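Local atomic coordinates of Dye type peroxidase A (Streptomyces lividans 1326, PDB entry 6GZW), a protein that probably uses its haem to reduce hydrogen peroxide while oxidising dyes and related substrates, as other dye-decolourising peroxidases do. Residues F88-F93 with K100-A105; D231-E234 with A240-D243; Y306-D311 with V315-L320. All blocks are in the same frame, centred on the assembly; numbering follows the deposited sequence.

Contact 1: residues F88-F93 with K100-A105; sequences FGHSFF and KQRPVA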
loop_
_atom_site.group_PDB
_atom_site.type_symbol
_atom_site.label_atom_id
_atom_site.label_comp_id
_atom_site.label_asym_id
_atom_site.label_seq_id
_atom_site.Cartn_x
_atom_site.Cartn_y
_atom_site.Cartn_z
ATOM N N PHE A 88 -15.986 -16.095 -10.754
ATOM C CA PHE A 88 -15.638 -17.448 -11.160
ATOM C C PHE A 88 -14.924 -17.426 -12.512
ATOM O O PHE A 88 -15.396 -16.755 -13.454
ATOM C CB PHE A 88 -16.906 -18.322 -11.286
ATOM C CG PHE A 88 -17.731 -18.363 -10.051
ATOM C CD1 PHE A 88 -18.619 -17.336 -9.754
ATOM C CD2 PHE A 88 -17.585 -19.397 -9.139
ATOM C CE1 PHE A 88 -19.364 -17.339 -8.589
ATOM C CE2 PHE A 88 -18.321 -19.409 -7.979
ATOM C CZ PHE A 88 -19.211 -18.389 -7.694
ATOM N N GLY A 89 -13.830 -18.166 -12.636
ATOM C CA GLY A 89 -13.058 -18.233 -13.871
ATOM C C GLY A 89 -13.544 -19.400 -14.721
ATOM O O GLY A 89 -14.277 -20.272 -14.227
ATOM N N HIS A 90 -13.093 -19.407 -15.972
ATOM C CA HIS A 90 -13.360 -20.491 -16.920
ATOM C C HIS A 90 -13.058 -21.866 -16.325
ATOM O O HIS A 90 -13.896 -22.786 -16.430
ATOM C CB HIS A 90 -12.556 -20.249 -18.201
ATOM C CG HIS A 90 -12.809 -21.236 -19.294
ATOM N ND1 HIS A 90 -12.166 -22.453 -19.359
ATOM C CD2 HIS A 90 -13.569 -21.147 -20.412
ATOM C CE1 HIS A 90 -12.555 -23.090 -20.452
ATOM N NE2 HIS A 90 -13.401 -22.316 -21.111
ATOM N N SER A 91 -11.909 -21.994 -15.650
ATOM C CA SER A 91 -11.460 -23.274 -15.105
ATOM C C SER A 91 -12.365 -23.826 -14.010
ATOM O O SER A 91 -12.433 -25.028 -13.820
ATOM C CB SER A 91 -10.021 -23.154 -14.598
ATOM O OG SER A 91 -9.928 -22.124 -13.635
ATOM N N PHE A 92 -13.075 -22.960 -13.292
ATOM C CA PHE A 92 -13.939 -23.399 -12.194
ATOM C C PHE A 92 -14.946 -24.500 -12.575
ATOM O O PHE A 92 -15.206 -25.429 -11.785
ATOM C CB PHE A 92 -14.706 -22.193 -11.664
ATOM C CG PHE A 92 -15.620 -22.497 -10.508
ATOM C CD1 PHE A 92 -15.139 -22.500 -9.197
ATOM C CD2 PHE A 92 -16.982 -22.758 -10.712
ATOM C CE1 PHE A 92 -15.993 -22.764 -8.120
ATOM C CE2 PHE A 92 -17.819 -23.035 -9.643
ATOM C CZ PHE A 92 -17.327 -23.042 -8.346
ATOM N N PHE A 93 -15.498 -24.391 -13.780
ATOM C CA PHE A 93 -16.697 -25.149 -14.176
ATOM C C PHE A 93 -16.345 -26.620 -14.452
ATOM O O PHE A 93 -17.091 -27.524 -14.056
ATOM C CB PHE A 93 -17.407 -24.405 -15.342
ATOM C CG PHE A 93 -17.904 -23.043 -14.933
ATOM C CD1 PHE A 93 -17.033 -21.938 -14.926
ATOM C CD2 PHE A 93 -19.183 -22.875 -14.430
ATOM C CE1 PHE A 93 -17.456 -20.705 -14.482
ATOM C CE2 PHE A 93 -19.632 -21.633 -13.994
ATOM C CZ PHE A 93 -18.750 -20.533 -13.998
ATOM N N LYS A 100 -21.960 -27.351 -18.218
ATOM C CA LYS A 100 -23.215 -26.894 -18.821
ATOM C C LYS A 100 -23.626 -25.465 -18.422
ATOM O O LYS A 100 -24.337 -24.824 -19.182
ATOM C CB LYS A 100 -24.345 -27.887 -18.539
ATOM C CG LYS A 100 -24.180 -29.185 -19.310
ATOM C CD LYS A 100 -25.272 -30.203 -19.021
ATOM C CE LYS A 100 -24.915 -31.529 -19.683
ATOM N NZ LYS A 100 -26.068 -32.458 -19.745
ATOM N N GLN A 101 -23.142 -24.970 -17.272
ATOM C CA GLN A 101 -23.422 -23.605 -16.776
ATOM C C GLN A 101 -22.308 -22.564 -17.056
ATOM O O GLN A 101 -22.433 -21.393 -16.649
ATOM C CB GLN A 101 -23.655 -23.654 -15.266
ATOM C CG GLN A 101 -24.822 -24.511 -14.811
ATOM C CD GLN A 101 -26.172 -24.014 -15.275
ATOM O OE1 GLN A 101 -26.342 -22.863 -15.714
ATOM N NE2 GLN A 101 -27.158 -24.897 -15.186
ATOM N N ARG A 102 -21.241 -22.982 -17.738
ATOM C CA ARG A 102 -20.121 -22.098 -18.042
ATOM C C ARG A 102 -20.565 -21.103 -19.108
ATOM O O ARG A 102 -20.931 -21.533 -20.202
ATOM C CB ARG A 102 -18.932 -22.900 -18.569
ATOM C CG ARG A 102 -17.654 -22.092 -18.683
ATOM C CD ARG A 102 -16.536 -22.912 -19.274
ATOM N NE ARG A 102 -16.740 -23.059 -20.716
ATOM C CZ ARG A 102 -17.155 -24.162 -21.352
ATOM N NH1 ARG A 102 -17.393 -25.311 -20.713
ATOM N NH2 ARG A 102 -17.314 -24.119 -22.676
ATOM N N PRO A 103 -20.538 -19.783 -18.814
ATOM C CA PRO A 103 -20.972 -18.828 -19.855
ATOM C C PRO A 103 -20.006 -18.779 -21.027
ATOM O O PRO A 103 -18.786 -18.951 -20.827
ATOM C CB PRO A 103 -21.018 -17.487 -19.116
ATOM C CG PRO A 103 -20.912 -17.811 -17.632
ATOM C CD PRO A 103 -20.146 -19.094 -17.570
ATOM N N VAL A 104 -20.539 -18.554 -22.237
ATOM C CA VAL A 104 -19.721 -18.347 -23.451
ATOM C C VAL A 104 -18.794 -17.136 -23.227
ATOM O O VAL A 104 -17.670 -17.077 -23.770
ATOM C CB VAL A 104 -20.600 -18.105 -24.716
ATOM C CG1 VAL A 104 -19.757 -17.667 -25.911
ATOM C CG2 VAL A 104 -21.378 -19.361 -25.072
ATOM N N ALA A 105 -19.282 -16.185 -22.439
ATOM C CA ALA A 105 -18.506 -14.967 -22.119
ATOM C C ALA A 105 -17.176 -15.248 -21.437
ATOM O O ALA A 105 -16.283 -14.401 -21.476
ATOM C CB ALA A 105 -19.316 -14.019 -21.274
#

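Contact 2: residues D231-E234 with A240-D243; sequences DDWE and AQED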
loop_
_atom_site.group_PDB
_atom_site.type_symbol
_atom_site.label_atom_id
_atom_site.label_comp_id
_atom_site.label_asym_id
_atom_site.label_seq_id
_atom_site.Cartn_x
_atom_site.Cartn_y
_atom_site.Cartn_z
ATOM N N ASP A 231 10.624 4.163 -16.867
ATOM C CA ASP A 231 11.985 4.602 -17.247
ATOM C C ASP A 231 11.954 5.229 -18.643
ATOM O O ASP A 231 12.620 6.226 -18.880
ATOM C CB ASP A 231 13.005 3.449 -17.196
ATOM C CG ASP A 231 13.371 3.027 -15.779
ATOM O OD1 ASP A 231 13.079 3.774 -14.827
ATOM O OD2 ASP A 231 13.959 1.932 -15.617
ATOM N N ASP A 232 11.173 4.661 -19.565
ATOM C CA ASP A 232 11.066 5.247 -20.902
ATOM C C ASP A 232 10.056 6.376 -20.918
ATOM O O ASP A 232 10.275 7.400 -21.553
ATOM C CB ASP A 232 10.633 4.194 -21.929
ATOM C CG ASP A 232 11.603 3.036 -22.033
ATOM O OD1 ASP A 232 12.827 3.226 -21.946
ATOM O OD2 ASP A 232 11.114 1.911 -22.165
ATOM N N TRP A 233 8.919 6.183 -20.248
ATOM C CA TRP A 233 7.846 7.203 -20.243
ATOM C C TRP A 233 8.327 8.564 -19.735
ATOM O O TRP A 233 7.995 9.614 -20.282
ATOM C CB TRP A 233 6.676 6.702 -19.380
ATOM C CG TRP A 233 5.587 7.685 -19.181
ATOM C CD1 TRP A 233 5.291 8.379 -18.042
ATOM C CD2 TRP A 233 4.613 8.080 -20.158
ATOM N NE1 TRP A 233 4.190 9.179 -18.239
ATOM C CE2 TRP A 233 3.754 9.031 -19.528
ATOM C CE3 TRP A 233 4.368 7.719 -21.483
ATOM C CZ2 TRP A 233 2.691 9.647 -20.195
ATOM C CZ3 TRP A 233 3.267 8.363 -22.164
ATOM C CH2 TRP A 233 2.460 9.290 -21.502
ATOM N N GLU A 234 9.104 8.529 -18.662
ATOM C CA GLU A 234 9.542 9.761 -17.986
ATOM C C GLU A 234 10.711 10.425 -18.671
ATOM O O GLU A 234 11.154 11.474 -18.232
ATOM C CB GLU A 234 9.805 9.465 -16.501
ATOM C CG GLU A 234 8.496 9.070 -15.831
ATOM C CD GLU A 234 8.608 8.482 -14.446
ATOM O OE1 GLU A 234 9.723 8.346 -13.918
ATOM O OE2 GLU A 234 7.536 8.142 -13.872
ATOM N N ALA A 240 5.036 15.158 -26.010
ATOM C CA ALA A 240 5.026 13.788 -26.484
ATOM C C ALA A 240 4.061 12.937 -25.662
ATOM O O ALA A 240 3.324 12.136 -26.198
ATOM C CB ALA A 240 6.412 13.196 -26.466
ATOM N N GLN A 241 4.055 13.169 -24.364
ATOM C CA GLN A 241 3.175 12.404 -23.479
ATOM C C GLN A 241 1.704 12.720 -23.732
ATOM O O GLN A 241 0.860 11.812 -23.674
ATOM C CB GLN A 241 3.522 12.684 -22.029
ATOM C CG GLN A 241 4.820 12.076 -21.561
ATOM C CD GLN A 241 5.033 12.275 -20.061
ATOM O OE1 GLN A 241 4.348 13.083 -19.427
ATOM N NE2 GLN A 241 6.013 11.572 -19.490
ATOM N N GLU A 242 1.394 13.993 -23.989
ATOM C CA GLU A 242 0.039 14.404 -24.225
ATOM C C GLU A 242 -0.441 13.861 -25.584
ATOM O O GLU A 242 -1.596 13.444 -25.746
ATOM C CB GLU A 242 -0.118 15.933 -24.069
ATOM C CG GLU A 242 0.007 16.332 -22.591
ATOM C CD GLU A 242 -0.224 17.783 -22.256
ATOM O OE1 GLU A 242 -0.082 18.661 -23.134
ATOM O OE2 GLU A 242 -0.531 18.052 -21.060
ATOM N N ASP A 243 0.452 13.814 -26.566
ATOM C CA ASP A 243 0.080 13.163 -27.853
ATOM C C ASP A 243 -0.205 11.665 -27.738
ATOM O O ASP A 243 -1.000 11.149 -28.500
ATOM C CB ASP A 243 1.154 13.378 -28.938
ATOM C CG ASP A 243 1.064 14.735 -29.584
ATOM O OD1 ASP A 243 0.098 15.472 -29.369
ATOM O OD2 ASP A 243 2.022 15.100 -30.286
#

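Contact 3: residues Y306-D311 with V315-L320; sequences YHDGFD and VPDAGL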
loop_
_atom_site.group_PDB
_atom_site.type_symbol
_atom_site.label_atom_id
_atom_site.label_comp_id
_atom_site.label_asym_id
_atom_site.label_seq_id
_atom_site.Cartn_x
_atom_site.Cartn_y
_atom_site.Cartn_z
ATOM N N TYR A 306 -0.280 0.086 -8.753
ATOM C CA TYR A 306 0.606 -0.800 -7.986
ATOM C C TYR A 306 2.045 -0.397 -8.093
ATOM O O TYR A 306 2.491 0.241 -9.071
ATOM C CB TYR A 306 0.409 -2.279 -8.358
ATOM C CG TYR A 306 0.998 -2.728 -9.705
ATOM C CD1 TYR A 306 2.296 -3.222 -9.809
ATOM C CD2 TYR A 306 0.244 -2.679 -10.867
ATOM C CE1 TYR A 306 2.835 -3.642 -11.026
ATOM C CE2 TYR A 306 0.779 -3.109 -12.096
ATOM C CZ TYR A 306 2.045 -3.613 -12.169
ATOM O OH TYR A 306 2.559 -4.045 -13.380
ATOM N N HIS A 307 2.760 -0.740 -7.047
ATOM C CA HIS A 307 4.203 -0.662 -6.989
ATOM C C HIS A 307 4.712 -1.712 -6.019
ATOM O O HIS A 307 4.413 -1.632 -4.837
ATOM C CB HIS A 307 4.651 0.685 -6.531
ATOM C CG HIS A 307 6.117 0.724 -6.267
ATOM N ND1 HIS A 307 7.049 0.596 -7.275
ATOM C CD2 HIS A 307 6.812 0.787 -5.105
ATOM C CE1 HIS A 307 8.256 0.610 -6.743
ATOM N NE2 HIS A 307 8.140 0.725 -5.433
ATOM N N ASP A 308 5.447 -2.697 -6.530
ATOM C CA ASP A 308 5.928 -3.811 -5.717
ATOM C C ASP A 308 7.422 -3.803 -5.469
ATOM O O ASP A 308 7.964 -4.727 -4.850
ATOM C CB ASP A 308 5.432 -5.109 -6.317
ATOM C CG ASP A 308 3.954 -5.315 -6.054
ATOM O OD1 ASP A 308 3.528 -5.365 -4.875
ATOM O OD2 ASP A 308 3.193 -5.473 -6.997
ATOM N N GLY A 309 8.079 -2.726 -5.848
ATOM C CA GLY A 309 9.514 -2.594 -5.568
ATOM C C GLY A 309 10.253 -2.518 -6.871
ATOM O O GLY A 309 9.664 -2.239 -7.954
ATOM N N PHE A 310 11.560 -2.729 -6.781
ATOM C CA PHE A 310 12.481 -2.599 -7.889
ATOM C C PHE A 310 13.203 -3.922 -8.112
ATOM O O PHE A 310 13.550 -4.606 -7.139
ATOM C CB PHE A 310 13.503 -1.523 -7.554
ATOM C CG PHE A 310 12.935 -0.117 -7.562
ATOM C CD1 PHE A 310 12.308 0.415 -6.418
ATOM C CD2 PHE A 310 12.993 0.669 -8.718
ATOM C CE1 PHE A 310 11.806 1.709 -6.421
ATOM C CE2 PHE A 310 12.460 1.956 -8.717
ATOM C CZ PHE A 310 11.873 2.470 -7.574
ATOM N N ASP A 311 13.451 -4.271 -9.379
ATOM C CA ASP A 311 14.247 -5.457 -9.671
ATOM C C ASP A 311 15.730 -5.163 -9.413
ATOM O O ASP A 311 16.118 -4.025 -9.116
ATOM C CB ASP A 311 13.936 -6.083 -11.072
ATOM C CG ASP A 311 14.486 -5.312 -12.251
ATOM O OD1 ASP A 311 15.268 -4.385 -12.093
ATOM O OD2 ASP A 311 14.137 -5.706 -13.404
ATOM N N VAL A 315 14.639 -1.413 -12.119
ATOM C CA VAL A 315 13.423 -1.180 -12.898
ATOM C C VAL A 315 12.247 -1.300 -11.943
ATOM O O VAL A 315 12.133 -2.311 -11.228
ATOM C CB VAL A 315 13.266 -2.199 -14.052
ATOM C CG1 VAL A 315 12.008 -1.905 -14.851
ATOM C CG2 VAL A 315 14.483 -2.128 -14.968
ATOM N N PRO A 316 11.354 -0.304 -11.928
ATOM C CA PRO A 316 10.238 -0.434 -10.970
ATOM C C PRO A 316 9.177 -1.405 -11.437
ATOM O O PRO A 316 8.715 -1.342 -12.583
ATOM C CB PRO A 316 9.681 0.989 -10.883
ATOM C CG PRO A 316 10.017 1.610 -12.200
ATOM C CD PRO A 316 11.334 1.007 -12.610
ATOM N N ASP A 317 8.766 -2.291 -10.543
ATOM C CA ASP A 317 7.618 -3.164 -10.809
ATOM C C ASP A 317 6.357 -2.420 -10.408
ATOM O O ASP A 317 5.763 -2.666 -9.356
ATOM C CB ASP A 317 7.751 -4.496 -10.074
ATOM C CG ASP A 317 6.688 -5.485 -10.498
ATOM O OD1 ASP A 317 6.062 -5.264 -11.548
ATOM O OD2 ASP A 317 6.474 -6.462 -9.799
ATOM N N ALA A 318 5.952 -1.491 -11.283
ATOM C CA ALA A 318 4.915 -0.508 -10.962
ATOM C C ALA A 318 4.032 -0.319 -12.164
ATOM O O ALA A 318 4.482 -0.441 -13.302
ATOM C CB ALA A 318 5.520 0.805 -10.559
ATOM N N GLY A 319 2.776 0.020 -11.917
ATOM C CA GLY A 319 1.857 0.157 -13.024
ATOM C C GLY A 319 0.416 0.293 -12.587
ATOM O O GLY A 319 0.100 0.953 -11.590
ATOM N N LEU A 320 -0.463 -0.338 -13.362
ATOM C CA LEU A 320 -1.912 -0.267 -13.126
ATOM C C LEU A 320 -2.501 -1.647 -13.071
ATOM O O LEU A 320 -2.230 -2.473 -13.964
ATOM C CB LEU A 320 -2.553 0.489 -14.294
ATOM C CG LEU A 320 -4.014 0.938 -14.103
ATOM C CD1 LEU A 320 -4.124 2.067 -13.119
ATOM C CD2 LEU A 320 -4.571 1.354 -15.467
HETATM O O HOH W 1 4.446 -6.019 -13.228
#

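Contact 1: residues F88-F93 with K100-A105
Phe-93 and Arg-102 meet where the turn of helix after strand 83-89 faces the loop that follows it, in the N-terminal Dyp-type peroxidase region. The CA atoms of these two residues are 6.0 Å apart, the nearest pair of the two segments. The arginine backbone and the base of its side chain lie over the phenylalanine ring. Arg-102 CA sits 4.0 Å from the centroid of the Phe-93 ring, 20° off the ring normal, in a CH-pi contact displaced from the centre. Arg-102 CB rests 3.8 Å from Phe-93 CG, and Arg-102 CG stands over CD1 on that same face. At the far end of the ring, Phe-93 CZ touches Pro-103 CD at 4.1 Å. The opposite face of the Phe-93 ring is taken by Phe-92 CD2, so the ring is held between its neighbour in the helix and the loop.

Further out, the arginine reaches His-90. The chain of Arg-102 leaves with CG anti to the backbone N (chi1 -170°) and stays extended at chi2. This brings CD over one face of the imidazole, 3.8 Å from the centroid of the His-90 ring. The bend at chi3 then turns NE and the guanidinium, whose plane is 48° from that of the imidazole. His-90 NE2 and Arg-102 NE come within 3.4 Å, but the angle is poor for a hydrogen bond. The contact is mainly carbon against ring, with its histidine end exposed and its phenylalanine end buried.

Leu-374 of helix 372-375 packs on Phe-93 and Gln-101. Trp-214 NE1 donates to the carbonyl of Gln-101. Pro-103 leans on Tyr-220 of strand 219-228, so the loop bridges from helix 90-95 to the C-terminal part of the sheet.

Contact 2: residues D231-E234 with A240-D243
Trp-233 and Gln-241 face each other between two short helices joined by a loop, with their CA atoms 7.7 Å apart. Segment 231-234 covers the end of helix 230-233, and segment 240-243 lies in helix 238-245. One hydrogen bond joins them: Gln-241 NE2 donates to Trp-233 O at 2.9 Å. The N-H...O angle is 153°, and the donor stands above the carbonyl plane.

The same glutamine lies flat on the indole. Its amide plane is only 6° from the ring plane, and its chain is extended beyond CG. Gln-241 CG makes a CH-pi contact 3.7 Å from the centroid of the six-membered ring of Trp-233. The edges of the pair are held from outside: Trp-233 NE1 donates to Met-179 O, and Gln-241 OE1 accepts from Lys-249 NZ. Replacing Trp-233 with an alanine would probably leave the glutamine amide without its stacking surface and Met-179 O without this donor.

The indole is about 7 Å from the haem at its nearest atoms. At the end of helix 230-233, Asp-231 and Glu-234 form salt bridges to Arg-143 of the second subunit, while Gln-241 of helix 238-245 packs on Arg-69 of that subunit.

Contact 3: residues Y306-D311 with V315-L320
Tyr-306 to Asp-311 and Val-315 to Leu-320 are the two sides of a beta hairpin next to the haem pocket, which Leu-320 helps to line. Tyr-306 pairs with Gly-319 through two hydrogen bonds, Tyr-306 N to Gly-319 O at 3.0 Å and Gly-319 N to Tyr-306 O at 2.9 Å. The tyrosine CG stands between its backbone N and carbonyl carbon (chi1 75°), which folds the ring across the partner strand. Gly-319 N lies over the ring centre. Asp-317 OD1 lies at the edge of the ring, and a water 2.7 Å from Tyr-306 OH links the two.

The hairpin carries a beta bulge. The register slips by one residue between the non-hydrogen-bonded pairs His-307 with Ala-318 and Phe-310 with Pro-316. Within it, Asp-308 N bonds to Asp-317 O at 2.8 Å and Asp-317 N to Gly-309 O at 2.7 Å. At Gly-309 (phi 117°, psi -164°) a CB would jam against the carbonyl O of Asp-308, which calls for glycine. Asp-308 OD2 and Asp-317 OD2 are 4.4 Å apart, and both form salt bridges to Arg-225, which probably offsets their repulsion.

On the face opposite Tyr-306, shared with Phe-310 and Pro-316, His-307 turns its ring edge to Ala-318 CB, and its NE2 bonds to Gln-158 of the second subunit. Near the turn, Val-315 N donates to Asp-311 OD1 at 3.0 Å from above the carboxylate plane.

In the fold
The contacts follow one another along the chain, each closing before the next opens. Contact 1 belongs to the N-terminal Dyp-type peroxidase region, and contacts 2 and 3 to the C-terminal one. Contacts 1 and 3 both reach the antiparallel sheet that runs through the two regions, but their centres are about 32 Å apart. Contact 2 lies about 39 Å from contact 1, centre to centre, on the opposite side of the chain's centre. Contacts 2 and 3 are only about 17 Å apart between centres and touch where Asp-231 packs on Val-315 and Pro-316. Both also meet the second subunit, so this haem-side region is part of the dimer interface.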